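Local coordinates for protein putative isochorismatase (Burkholderia xenovorans, PDB 3OQP) that is a putative isochorismatase-family enzyme, probably a hydrolase related to nicotinamidases, at residues Asn16-Val19 against Pro24-Tyr27; Gln31-Asn36 against Thr115-His120. All coordinates share one frame; numbering follows the deposited sequence.

How the interactions relate
Interactions 1 and 2 follow one another along the chain and touch through their side chains, their centres about 9 Å apart. Interaction 1 closes the loop before helix 30-47; interaction 2 joins that helix to the loop after strand 111-115. Y18 ties them together: its CE1 lies 3.4 Å from CG of M118 and its CE2 3.7 Å from CB of Y117. I25 CD1 lies 3.8 Å from Y117 CD1, and V19 CG2 3.9 Å from L34 CD1. A bound tetraethylene glycol sits about 4 Å from the Y18 side chain, and the cis-peptide loop lies beside the oxidised C122, probably the nucleophile as in relatives, so both contacts border the presumed active-site pocket.

Interaction 1: Asn16-Val19 against Pro24-Tyr27; sequences NEYV and PIEY
P24 comes back against Y18 in the long connection between strand 7-12 and helix 30-47, the loop part of a beta-alpha-beta crossover in the isochorismatase fold. The chain leaves through N16-V19, a short turn closed by V19 N to N16 O at 2.9 Å, and returns four residues later. Proline suits position 24: its ring holds the returning chain extended and leaves no N-H to be satisfied, while its CA sends a C-H toward Y18 O, 3.5 Å from P24 CA. Beyond this chain, P24 also packs on R205 of the second subunit.

I25 carries the main bond. Its N donates to Y18 O over 3.0 Å in an almost straight hydrogen bond, 166° at the hydrogen, although the donor stands 21° out of the carbonyl plane. The same oxygen receives a second bond, from water 1, which also donates to I25 O; the water thus bridges the two carbonyls and fastens the turn to the returning chain. Alongside, the side chains pass each other at a slant. With CG1 of I25 opposite its own carbonyl carbon (chi1 -66°), that branch reaches CB of Y18 at 3.7 Å, and CD1 continues to the ring at CD1 of Y18, also 3.7 Å. A branched aliphatic residue fills this buried place well, and it also packs on V30 of the helix. The Y18 ring additionally meets F65.

E26 and Y27 both bond the backbone of S146, which fits a classic beta bulge, and the chain then runs on to helix 30-47. E17, buried in the turn, spends both carboxylate oxygens on backbone amides: OE1 accepts from F65 N and OE2 from D22 N.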
loop_
_atom_site.group_PDB
_atom_site.type_symbol
_atom_site.label_atom_id
_atom_site.label_comp_id
_atom_site.label_asym_id
_atom_site.label_seq_id
_atom_site.Cartn_x
_atom_site.Cartn_y
_atom_site.Cartn_z
ATOM N N ASN A 16 -2.490 -19.217 12.730
ATOM C CA ASN A 16 -2.844 -19.118 14.125
ATOM C C ASN A 16 -2.262 -17.929 14.838
ATOM O O ASN A 16 -2.908 -17.432 15.786
ATOM C CB ASN A 16 -2.406 -20.383 14.873
ATOM C CG ASN A 16 -3.197 -21.600 14.476
ATOM O OD1 ASN A 16 -4.390 -21.482 14.180
ATOM N ND2 ASN A 16 -2.547 -22.780 14.483
ATOM N N GLU A 17 -1.149 -17.370 14.379
ATOM C CA GLU A 17 -0.502 -16.236 14.983
ATOM C C GLU A 17 -1.468 -15.077 15.131
ATOM O O GLU A 17 -1.387 -14.294 16.086
ATOM C CB GLU A 17 0.698 -15.747 14.141
ATOM C CG GLU A 17 1.680 -14.949 14.887
ATOM C CD GLU A 17 2.481 -15.857 15.839
ATOM O OE1 GLU A 17 3.442 -16.556 15.364
ATOM O OE2 GLU A 17 2.145 -15.865 17.058
ATOM N N TYR A 18 -2.349 -14.916 14.122
ATOM C CA TYR A 18 -3.324 -13.864 14.067
ATOM C C TYR A 18 -4.555 -14.062 14.972
ATOM O O TYR A 18 -5.354 -13.121 15.190
ATOM C CB TYR A 18 -3.827 -13.652 12.632
ATOM C CG TYR A 18 -2.797 -13.010 11.730
ATOM C CD1 TYR A 18 -2.279 -11.772 12.027
ATOM C CD2 TYR A 18 -2.315 -13.668 10.575
ATOM C CE1 TYR A 18 -1.336 -11.150 11.197
ATOM C CE2 TYR A 18 -1.442 -12.996 9.698
ATOM C CZ TYR A 18 -0.901 -11.784 10.054
ATOM O OH TYR A 18 -0.033 -11.131 9.218
ATOM N N VAL A 19 -4.746 -15.251 15.485
ATOM C CA VAL A 19 -5.933 -15.638 16.200
ATOM C C VAL A 19 -5.615 -15.966 17.640
ATOM O O VAL A 19 -5.989 -15.244 18.560
ATOM C CB VAL A 19 -6.639 -16.788 15.474
ATOM C CG1 VAL A 19 -7.981 -17.086 16.139
ATOM C CG2 VAL A 19 -6.869 -16.481 13.979
ATOM N N PRO A 24 -2.458 -10.453 17.399
ATOM C CA PRO A 24 -3.870 -10.714 17.293
ATOM C C PRO A 24 -4.622 -9.676 16.489
ATOM O O PRO A 24 -4.577 -8.481 16.790
ATOM C CB PRO A 24 -4.341 -10.738 18.749
ATOM C CG PRO A 24 -3.315 -10.218 19.507
ATOM C CD PRO A 24 -2.037 -10.191 18.778
ATOM N N ILE A 25 -5.326 -10.140 15.473
ATOM C CA ILE A 25 -6.199 -9.250 14.700
ATOM C C ILE A 25 -7.256 -8.592 15.609
ATOM O O ILE A 25 -7.911 -9.311 16.395
ATOM C CB ILE A 25 -6.857 -10.045 13.565
ATOM C CG1 ILE A 25 -5.846 -10.526 12.538
ATOM C CG2 ILE A 25 -7.984 -9.226 12.926
ATOM C CD1 ILE A 25 -5.170 -9.417 11.700
ATOM N N GLU A 26 -7.444 -7.283 15.465
ATOM C CA GLU A 26 -8.412 -6.530 16.292
ATOM C C GLU A 26 -9.551 -5.906 15.511
ATOM O O GLU A 26 -10.538 -5.581 16.127
ATOM C CB GLU A 26 -7.776 -5.428 17.119
ATOM C CG GLU A 26 -6.813 -5.985 18.104
ATOM C CD GLU A 26 -6.313 -4.958 19.135
ATOM O OE1 GLU A 26 -6.839 -3.803 19.185
ATOM O OE2 GLU A 26 -5.400 -5.370 19.890
ATOM N N TYR A 27 -9.483 -5.690 14.203
ATOM C CA TYR A 27 -10.626 -5.111 13.499
ATOM C C TYR A 27 -10.549 -5.479 12.037
ATOM O O TYR A 27 -9.472 -5.376 11.446
ATOM C CB TYR A 27 -10.596 -3.600 13.564
ATOM C CG TYR A 27 -11.924 -3.036 13.136
ATOM C CD1 TYR A 27 -12.188 -2.809 11.796
ATOM C CD2 TYR A 27 -12.952 -2.808 14.050
ATOM C CE1 TYR A 27 -13.420 -2.295 11.357
ATOM C CE2 TYR A 27 -14.200 -2.310 13.638
ATOM C CZ TYR A 27 -14.442 -2.059 12.306
ATOM O OH TYR A 27 -15.668 -1.518 11.925
HETATM O O HOH W 1 -7.109 -11.941 17.180
#

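Interaction 2: Gln31-Asn36 against Thr115-His120; sequences QSSLAN and TGYMTH
The backbones at S33 and Y117 keep well apart, the nearest CA atoms, those of S33 and G116, lying 8.2 Å from each other, so a long side chain has to bridge the gap between helix 30-47 and the loop that follows strand 111-115. This is the helix-on-sheet layer of the alpha/beta isochorismatase fold, at the C-terminal ends of the strands.

Y117 does the spanning. Its CG stands opposite its carbonyl carbon (chi1 -50°), which sends the ring toward the first turn of the helix, and the phenol OH donates to OG of S33 over 2.7 Å. The serine oxygen meets the ring at its edge and in its plane, 3.5 Å from CZ. S33 can receive it because its chi1 of 61° sets OG between backbone N and carbonyl carbon; from there OG also makes a weak hydrogen bond with V30 O. A small hydroxyl residue suits this buried spot, giving the phenol an acceptor without filling the space the ring needs.

L34 completes the seat. Its side chain runs at about a right angle to that of Y117, bringing CG to 3.7 Å from the phenol OH and CD2 to 4.5 Å from CE2, near the ring plane. The leucine thus packs its branch beside both the hydroxyl and the ring edge.

The loop itself is shaped by G116, whose positive phi of 100° turns the chain at a corner where a side chain would run into the preceding carbonyl oxygen. A cis peptide follows between Y117 and M118, a selenomethionine here; such a bond shortly before the presumed nucleophile is a recurring feature of this family. M118 N then donates to OD2 of the sulfinic acid at position 122.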
loop_
_atom_site.group_PDB
_atom_site.type_symbol
_atom_site.label_atom_id
_atom_site.label_comp_id
_atom_site.label_asym_id
_atom_site.label_seq_id
_atom_site.Cartn_x
_atom_site.Cartn_y
_atom_site.Cartn_z
ATOM N N GLN A 31 -13.134 -13.403 14.841
ATOM C CA GLN A 31 -14.047 -14.507 14.636
ATOM C C GLN A 31 -14.997 -14.256 13.500
ATOM O O GLN A 31 -15.346 -15.163 12.751
ATOM C CB GLN A 31 -14.768 -14.877 15.915
ATOM C CG GLN A 31 -13.855 -15.395 17.032
ATOM C CD GLN A 31 -13.083 -16.654 16.631
ATOM O OE1 GLN A 31 -13.606 -17.530 15.961
ATOM N NE2 GLN A 31 -11.801 -16.708 17.005
ATOM N N SER A 32 -15.382 -13.007 13.317
ATOM C CA SER A 32 -16.292 -12.652 12.207
ATOM C C SER A 32 -15.595 -12.751 10.845
ATOM O O SER A 32 -16.196 -13.083 9.821
ATOM C CB SER A 32 -16.900 -11.239 12.352
ATOM O OG SER A 32 -15.991 -10.160 12.024
ATOM N N SER A 33 -14.348 -12.334 10.796
ATOM C CA SER A 33 -13.604 -12.488 9.524
ATOM C C SER A 33 -13.232 -13.924 9.217
ATOM O O SER A 33 -13.313 -14.325 8.060
ATOM C CB SER A 33 -12.415 -11.537 9.433
ATOM O OG SER A 33 -11.475 -11.767 10.471
ATOM N N LEU A 34 -12.875 -14.704 10.237
ATOM C CA LEU A 34 -12.613 -16.127 9.985
ATOM C C LEU A 34 -13.839 -16.797 9.395
ATOM O O LEU A 34 -13.710 -17.581 8.437
ATOM C CB LEU A 34 -12.189 -16.860 11.264
ATOM C CG LEU A 34 -10.784 -16.583 11.742
ATOM C CD1 LEU A 34 -10.612 -17.061 13.177
ATOM C CD2 LEU A 34 -9.721 -17.248 10.846
ATOM N N ALA A 35 -15.018 -16.488 9.938
ATOM C CA ALA A 35 -16.244 -17.082 9.427
ATOM C C ALA A 35 -16.506 -16.683 7.971
ATOM O O ALA A 35 -16.963 -17.497 7.175
ATOM C CB ALA A 35 -17.426 -16.726 10.324
ATOM N N ASN A 36 -16.188 -15.439 7.627
ATOM C CA ASN A 36 -16.423 -14.990 6.268
ATOM C C ASN A 36 -15.446 -15.539 5.270
ATOM O O ASN A 36 -15.774 -15.833 4.142
ATOM C CB ASN A 36 -16.439 -13.463 6.231
ATOM C CG ASN A 36 -17.717 -12.894 6.777
ATOM O OD1 ASN A 36 -18.776 -13.559 6.715
ATOM N ND2 ASN A 36 -17.632 -11.748 7.383
ATOM N N THR A 115 -8.698 -12.091 0.403
ATOM C CA THR A 115 -9.117 -12.292 1.772
ATOM C C THR A 115 -7.846 -12.634 2.597
ATOM O O THR A 115 -6.774 -12.978 2.043
ATOM C CB THR A 115 -10.140 -13.455 1.899
ATOM O OG1 THR A 115 -9.503 -14.695 1.528
ATOM C CG2 THR A 115 -11.395 -13.159 1.087
ATOM N N GLY A 116 -8.003 -12.572 3.885
ATOM C CA GLY A 116 -6.954 -12.893 4.809
ATOM C C GLY A 116 -6.277 -11.641 5.356
ATOM O O GLY A 116 -6.826 -10.545 5.311
ATOM N N TYR A 117 -5.119 -11.859 5.951
ATOM C CA TYR A 117 -4.477 -10.896 6.820
ATOM C C TYR A 117 -3.032 -10.627 6.434
ATOM O O TYR A 117 -2.343 -11.505 5.924
ATOM C CB TYR A 117 -4.459 -11.448 8.264
ATOM C CG TYR A 117 -5.805 -11.960 8.769
ATOM C CD1 TYR A 117 -6.924 -11.153 8.829
ATOM C CD2 TYR A 117 -5.958 -13.293 9.104
ATOM C CE1 TYR A 117 -8.159 -11.681 9.270
ATOM C CE2 TYR A 117 -7.157 -13.816 9.584
ATOM C CZ TYR A 117 -8.275 -13.001 9.655
ATOM O OH TYR A 117 -9.473 -13.580 10.068
HETATM N N MSE A 118 -2.490 -9.446 6.765
HETATM C CA MSE A 118 -3.219 -8.301 7.274
HETATM C C MSE A 118 -3.589 -7.371 6.121
HETATM O O MSE A 118 -2.872 -7.221 5.139
HETATM C CB MSE A 118 -2.409 -7.474 8.225
HETATM C CG MSE A 118 -2.050 -8.293 9.438
HETATM SE SE MSE A 118 -0.843 -7.357 10.757
HETATM C CE MSE A 118 0.692 -7.522 9.798
ATOM N N THR A 119 -4.694 -6.651 6.285
ATOM C CA THR A 119 -5.244 -5.616 5.350
ATOM C C THR A 119 -4.108 -4.730 4.781
ATOM O O THR A 119 -3.937 -4.570 3.571
ATOM C CB THR A 119 -6.277 -4.738 6.013
ATOM O OG1 THR A 119 -7.387 -5.579 6.285
ATOM C CG2 THR A 119 -6.634 -3.606 5.104
ATOM N N HIS A 120 -3.329 -4.163 5.687
ATOM C CA HIS A 120 -2.342 -3.124 5.424
ATOM C C HIS A 120 -0.930 -3.588 5.078
ATOM O O HIS A 120 -0.083 -2.722 4.849
ATOM C CB HIS A 120 -2.335 -2.208 6.652
ATOM C CG HIS A 120 -1.953 -2.945 7.872
ATOM N ND1 HIS A 120 -2.885 -3.619 8.637
ATOM C CD2 HIS A 120 -0.746 -3.161 8.427
ATOM C CE1 HIS A 120 -2.215 -4.286 9.588
ATOM N NE2 HIS A 120 -0.919 -3.996 9.493
#